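Local coordinates for cell division control protein (Pyrococcus abyssi, PDB 6RPP), which probably excises itself from a replicative MCM helicase precursor by protein splicing, being an intein with a HINT fold, at residues 53-64 and 155-164. The protein carries 2 engineered substitutions. Sequence-based numbering, arbitrary orientation.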
loop_
_atom_site.group_PDB
_atom_site.type_symbol
_atom_site.label_atom_id
_atom_site.label_comp_id
_atom_site.label_asym_id
_atom_site.label_seq_id
_atom_site.Cartn_x
_atom_site.Cartn_y
_atom_site.Cartn_z
ATOM N N VAL A 53 5.633 -6.790 8.732
ATOM C CA VAL A 53 4.371 -6.097 8.468
ATOM C C VAL A 53 3.287 -7.099 8.817
ATOM O O VAL A 53 3.605 -8.246 9.180
ATOM C CB VAL A 53 4.263 -5.646 7.019
ATOM C CG1 VAL A 53 5.324 -4.544 6.743
ATOM C CG2 VAL A 53 4.360 -6.835 6.103
ATOM N N TYR A 54 2.029 -6.687 8.678
ATOM C CA TYR A 54 0.892 -7.596 8.775
ATOM C C TYR A 54 0.296 -7.748 7.382
ATOM O O TYR A 54 0.083 -6.748 6.688
ATOM C CB TYR A 54 -0.179 -7.068 9.744
ATOM C CG TYR A 54 0.237 -7.202 11.193
ATOM C CD1 TYR A 54 0.149 -8.435 11.840
ATOM C CD2 TYR A 54 0.738 -6.116 11.895
ATOM C CE1 TYR A 54 0.534 -8.561 13.140
ATOM C CE2 TYR A 54 1.109 -6.234 13.199
ATOM C CZ TYR A 54 1.000 -7.458 13.817
ATOM O OH TYR A 54 1.370 -7.601 15.122
ATOM N N SER A 55 0.015 -8.998 7.010
ATOM C CA SER A 55 -0.551 -9.309 5.707
ATOM C C SER A 55 -1.807 -10.155 5.820
ATOM O O SER A 55 -1.907 -11.033 6.674
ATOM C CB SER A 55 0.453 -9.998 4.867
ATOM O OG SER A 55 1.622 -9.190 4.773
ATOM N N LEU A 56 -2.748 -9.888 4.928
ATOM C CA LEU A 56 -3.934 -10.733 4.794
ATOM C C LEU A 56 -3.674 -11.943 3.900
ATOM O O LEU A 56 -3.080 -11.832 2.822
ATOM C CB LEU A 56 -5.077 -9.909 4.222
ATOM C CG LEU A 56 -6.451 -10.554 4.070
ATOM C CD1 LEU A 56 -7.025 -10.970 5.408
ATOM C CD2 LEU A 56 -7.362 -9.567 3.350
ATOM N N ASP A 57 -4.124 -13.117 4.365
ATOM C CA ASP A 57 -4.244 -14.321 3.548
ATOM C C ASP A 57 -5.607 -14.248 2.879
ATOM O O ASP A 57 -6.631 -14.394 3.550
ATOM C CB ASP A 57 -4.097 -15.539 4.462
ATOM C CG ASP A 57 -4.153 -16.851 3.725
ATOM O OD1 ASP A 57 -4.882 -16.986 2.728
ATOM O OD2 ASP A 57 -3.470 -17.780 4.184
ATOM N N LEU A 58 -5.638 -14.017 1.565
ATOM C CA LEU A 58 -6.941 -13.781 0.963
ATOM C C LEU A 58 -7.794 -15.041 0.890
ATOM O O LEU A 58 -9.023 -14.932 0.871
ATOM C CB LEU A 58 -6.779 -13.162 -0.412
ATOM C CG LEU A 58 -6.556 -11.705 -0.027
ATOM C CD1 LEU A 58 -5.544 -11.122 -0.902
ATOM C CD2 LEU A 58 -7.864 -10.929 -0.033
ATOM N N GLU A 59 -7.190 -16.232 0.899
ATOM C CA GLU A 59 -8.020 -17.427 0.847
ATOM C C GLU A 59 -8.704 -17.718 2.174
ATOM O O GLU A 59 -9.857 -18.174 2.199
ATOM C CB GLU A 59 -7.164 -18.638 0.439
ATOM C CG GLU A 59 -6.528 -18.523 -0.921
ATOM C CD GLU A 59 -6.062 -19.873 -1.471
ATOM O OE1 GLU A 59 -6.435 -20.926 -0.909
ATOM O OE2 GLU A 59 -5.363 -19.866 -2.480
ATOM N N THR A 60 -8.012 -17.496 3.285
ATOM C CA THR A 60 -8.530 -17.863 4.601
ATOM C C THR A 60 -8.972 -16.670 5.428
ATOM O O THR A 60 -9.605 -16.854 6.481
ATOM C CB THR A 60 -7.456 -18.609 5.391
ATOM O OG1 THR A 60 -6.412 -17.697 5.742
ATOM C CG2 THR A 60 -6.893 -19.777 4.567
ATOM N N LEU A 61 -8.600 -15.471 5.005
ATOM C CA LEU A 61 -8.870 -14.205 5.681
ATOM C C LEU A 61 -8.142 -14.080 7.024
ATOM O O LEU A 61 -8.462 -13.217 7.823
ATOM C CB LEU A 61 -10.375 -13.981 5.839
ATOM C CG LEU A 61 -11.074 -13.202 4.733
ATOM C CD1 LEU A 61 -10.901 -13.894 3.411
ATOM C CD2 LEU A 61 -12.561 -13.033 5.053
ATOM N N LYS A 62 -7.134 -14.898 7.266
ATOM C CA LYS A 62 -6.311 -14.759 8.460
ATOM C C LYS A 62 -5.334 -13.613 8.256
ATOM O O LYS A 62 -4.885 -13.366 7.141
ATOM C CB LYS A 62 -5.532 -16.048 8.734
ATOM C CG LYS A 62 -6.340 -17.082 9.522
ATOM C CD LYS A 62 -5.471 -17.947 10.417
ATOM C CE LYS A 62 -4.448 -18.742 9.620
ATOM N NZ LYS A 62 -4.352 -20.160 10.096
ATOM N N VAL A 63 -5.029 -12.893 9.334
ATOM C CA VAL A 63 -3.983 -11.868 9.324
ATOM C C VAL A 63 -2.740 -12.459 9.958
ATOM O O VAL A 63 -2.800 -12.986 11.079
ATOM C CB VAL A 63 -4.415 -10.604 10.075
ATOM C CG1 VAL A 63 -3.274 -9.556 10.061
ATOM C CG2 VAL A 63 -5.684 -10.050 9.506
ATOM N N ARG A 64 -1.617 -12.349 9.260
ATOM C CA ARG A 64 -0.363 -12.964 9.671
ATOM C C ARG A 64 0.763 -11.946 9.622
ATOM O O ARG A 64 0.767 -11.029 8.798
ATOM C CB ARG A 64 0.020 -14.146 8.763
ATOM C CG ARG A 64 -0.690 -15.460 9.054
ATOM C CD ARG A 64 0.076 -16.587 8.399
ATOM N NE ARG A 64 -0.723 -17.799 8.263
ATOM C CZ ARG A 64 -1.422 -18.105 7.176
ATOM N NH1 ARG A 64 -1.409 -17.287 6.125
ATOM N NH2 ARG A 64 -2.116 -19.232 7.132
ATOM N N TYR A 155 2.541 -12.773 -0.013
ATOM C CA TYR A 155 1.260 -12.167 0.294
ATOM C C TYR A 155 0.915 -11.013 -0.636
ATOM O O TYR A 155 -0.264 -10.767 -0.894
ATOM C CB TYR A 155 1.294 -11.589 1.702
ATOM C CG TYR A 155 1.351 -12.662 2.760
ATOM C CD1 TYR A 155 0.179 -13.259 3.182
ATOM C CD2 TYR A 155 2.566 -13.053 3.325
ATOM C CE1 TYR A 155 0.175 -14.224 4.139
ATOM C CE2 TYR A 155 2.581 -14.084 4.272
ATOM C CZ TYR A 155 1.372 -14.609 4.685
ATOM O OH TYR A 155 1.387 -15.573 5.663
ATOM N N HIS A 156 1.914 -10.258 -1.068
ATOM C CA HIS A 156 1.652 -9.066 -1.890
ATOM C C HIS A 156 0.684 -8.082 -1.253
ATOM O O HIS A 156 -0.099 -7.422 -1.957
ATOM C CB HIS A 156 1.067 -9.476 -3.240
ATOM C CG HIS A 156 2.064 -9.998 -4.203
ATOM N ND1 HIS A 156 2.876 -9.175 -4.945
ATOM C CD2 HIS A 156 2.328 -11.263 -4.609
ATOM C CE1 HIS A 156 3.615 -9.917 -5.756
ATOM N NE2 HIS A 156 3.339 -11.190 -5.532
ATOM N N ASN A 157 0.706 -7.934 0.070
ATOM C CA ASN A 157 -0.030 -6.868 0.686
ATOM C C ASN A 157 0.530 -6.630 2.072
ATOM O O ASN A 157 1.198 -7.506 2.640
ATOM C CB ASN A 157 -1.547 -7.210 0.751
ATOM C CG ASN A 157 -1.898 -8.281 1.760
ATOM O OD1 ASN A 157 -2.211 -7.930 2.897
ATOM N ND2 ASN A 157 -1.930 -9.552 1.357
ATOM N N PHE A 158 0.226 -5.438 2.604
ATOM C CA PHE A 158 0.575 -5.051 3.980
ATOM C C PHE A 158 -0.518 -4.151 4.506
ATOM O O PHE A 158 -1.157 -3.415 3.742
ATOM C CB PHE A 158 1.948 -4.338 4.090
ATOM C CG PHE A 158 2.074 -3.147 3.162
ATOM C CD1 PHE A 158 1.683 -1.861 3.574
ATOM C CD2 PHE A 158 2.588 -3.289 1.862
ATOM C CE1 PHE A 158 1.747 -0.754 2.773
ATOM C CE2 PHE A 158 2.673 -2.187 1.004
ATOM C CZ PHE A 158 2.270 -0.920 1.436
ATOM N N LEU A 159 -0.738 -4.228 5.821
ATOM C CA LEU A 159 -1.725 -3.366 6.490
ATOM C C LEU A 159 -1.214 -1.952 6.660
ATOM O O LEU A 159 -0.153 -1.724 7.269
ATOM C CB LEU A 159 -2.040 -3.956 7.855
ATOM C CG LEU A 159 -3.096 -3.198 8.668
ATOM C CD1 LEU A 159 -4.461 -3.112 7.940
ATOM C CD2 LEU A 159 -3.205 -3.983 10.023
ATOM N N ALA A 160 -1.982 -0.973 6.154
ATOM C CA ALA A 160 -1.622 0.421 6.349
ATOM C C ALA A 160 -2.896 1.247 6.239
ATOM O O ALA A 160 -3.736 0.985 5.387
ATOM C CB ALA A 160 -0.580 0.850 5.289
ATOM N N ASN A 161 -3.012 2.230 7.134
ATOM C CA ASN A 161 -4.210 3.114 7.163
ATOM C C ASN A 161 -5.486 2.281 7.329
ATOM O O ASN A 161 -6.563 2.679 6.850
ATOM C CB ASN A 161 -4.287 3.996 5.923
ATOM C CG ASN A 161 -3.364 5.189 5.986
ATOM O OD1 ASN A 161 -2.381 5.176 6.726
ATOM N ND2 ASN A 161 -3.680 6.232 5.241
ATOM N N GLY A 162 -5.368 1.125 7.998
ATOM C CA GLY A 162 -6.488 0.236 8.213
ATOM C C GLY A 162 -6.948 -0.536 6.990
ATOM O O GLY A 162 -8.009 -1.166 7.061
ATOM N N ILE A 163 -6.177 -0.511 5.883
ATOM C CA ILE A 163 -6.502 -1.184 4.631
ATOM C C ILE A 163 -5.421 -2.216 4.321
ATOM O O ILE A 163 -4.260 -1.970 4.604
ATOM C CB ILE A 163 -6.581 -0.136 3.497
ATOM C CG1 ILE A 163 -7.721 0.870 3.776
ATOM C CG2 ILE A 163 -6.765 -0.802 2.120
ATOM C CD1 ILE A 163 -7.703 2.083 2.867
ATOM N N PHE A 164 -5.776 -3.386 3.761
ATOM C CA PHE A 164 -4.745 -4.322 3.306
ATOM C C PHE A 164 -4.368 -3.875 1.918
ATOM O O PHE A 164 -5.084 -4.146 0.950
ATOM C CB PHE A 164 -5.296 -5.744 3.378
ATOM C CG PHE A 164 -5.370 -6.207 4.797
ATOM C CD1 PHE A 164 -4.228 -6.546 5.495
ATOM C CD2 PHE A 164 -6.586 -6.213 5.443
ATOM C CE1 PHE A 164 -4.288 -6.962 6.821
ATOM C CE2 PHE A 164 -6.675 -6.615 6.763
ATOM C CZ PHE A 164 -5.513 -6.990 7.451
HETATM O O HOH W 1 1.486 -3.929 7.931
#
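Asn157 ND2 donates two hydrogen bonds, one to Leu56 O, nearly straight at 165°, and one to Tyr155 O, which it meets from above the carbonyl plane. In this HINT fold of an intein, the C-terminal beta hairpin, turning at Ala160 to Ile163, thus lies against the hairpin formed by strands 44-56 and 63-75. Asn157 OD1 accepts from Leu56 N at 2.9 Å, on a lone pair in the amide plane. CG of Asn157 sits between its own N and C (chi1 72°), which brings the amide up against the backbone of Leu56. With an alanine here, Leu56 N and O would probably lose these mates, and Tyr155 O its ND2 partner. Next to it, Ser55 OG donates to Asn157 O at 2.8 Å, while Ser55 CB lies over one face of the Tyr155 ring. Leu159 N donates a hydrogen bond to Tyr54 O (2.8 Å). The Phe164 ring is sandwiched between Leu159 CD1 on one face and Leu56 CB on the opposite face, and Val63 CG2 reaches its CZ. Nearby, Arg64 NH1 forms a salt bridge with Asp57 OD2 (2.9 Å), in the guanidinium plane. The same NH1 makes a weak hydrogen bond to Tyr155 OH at 3.3 Å.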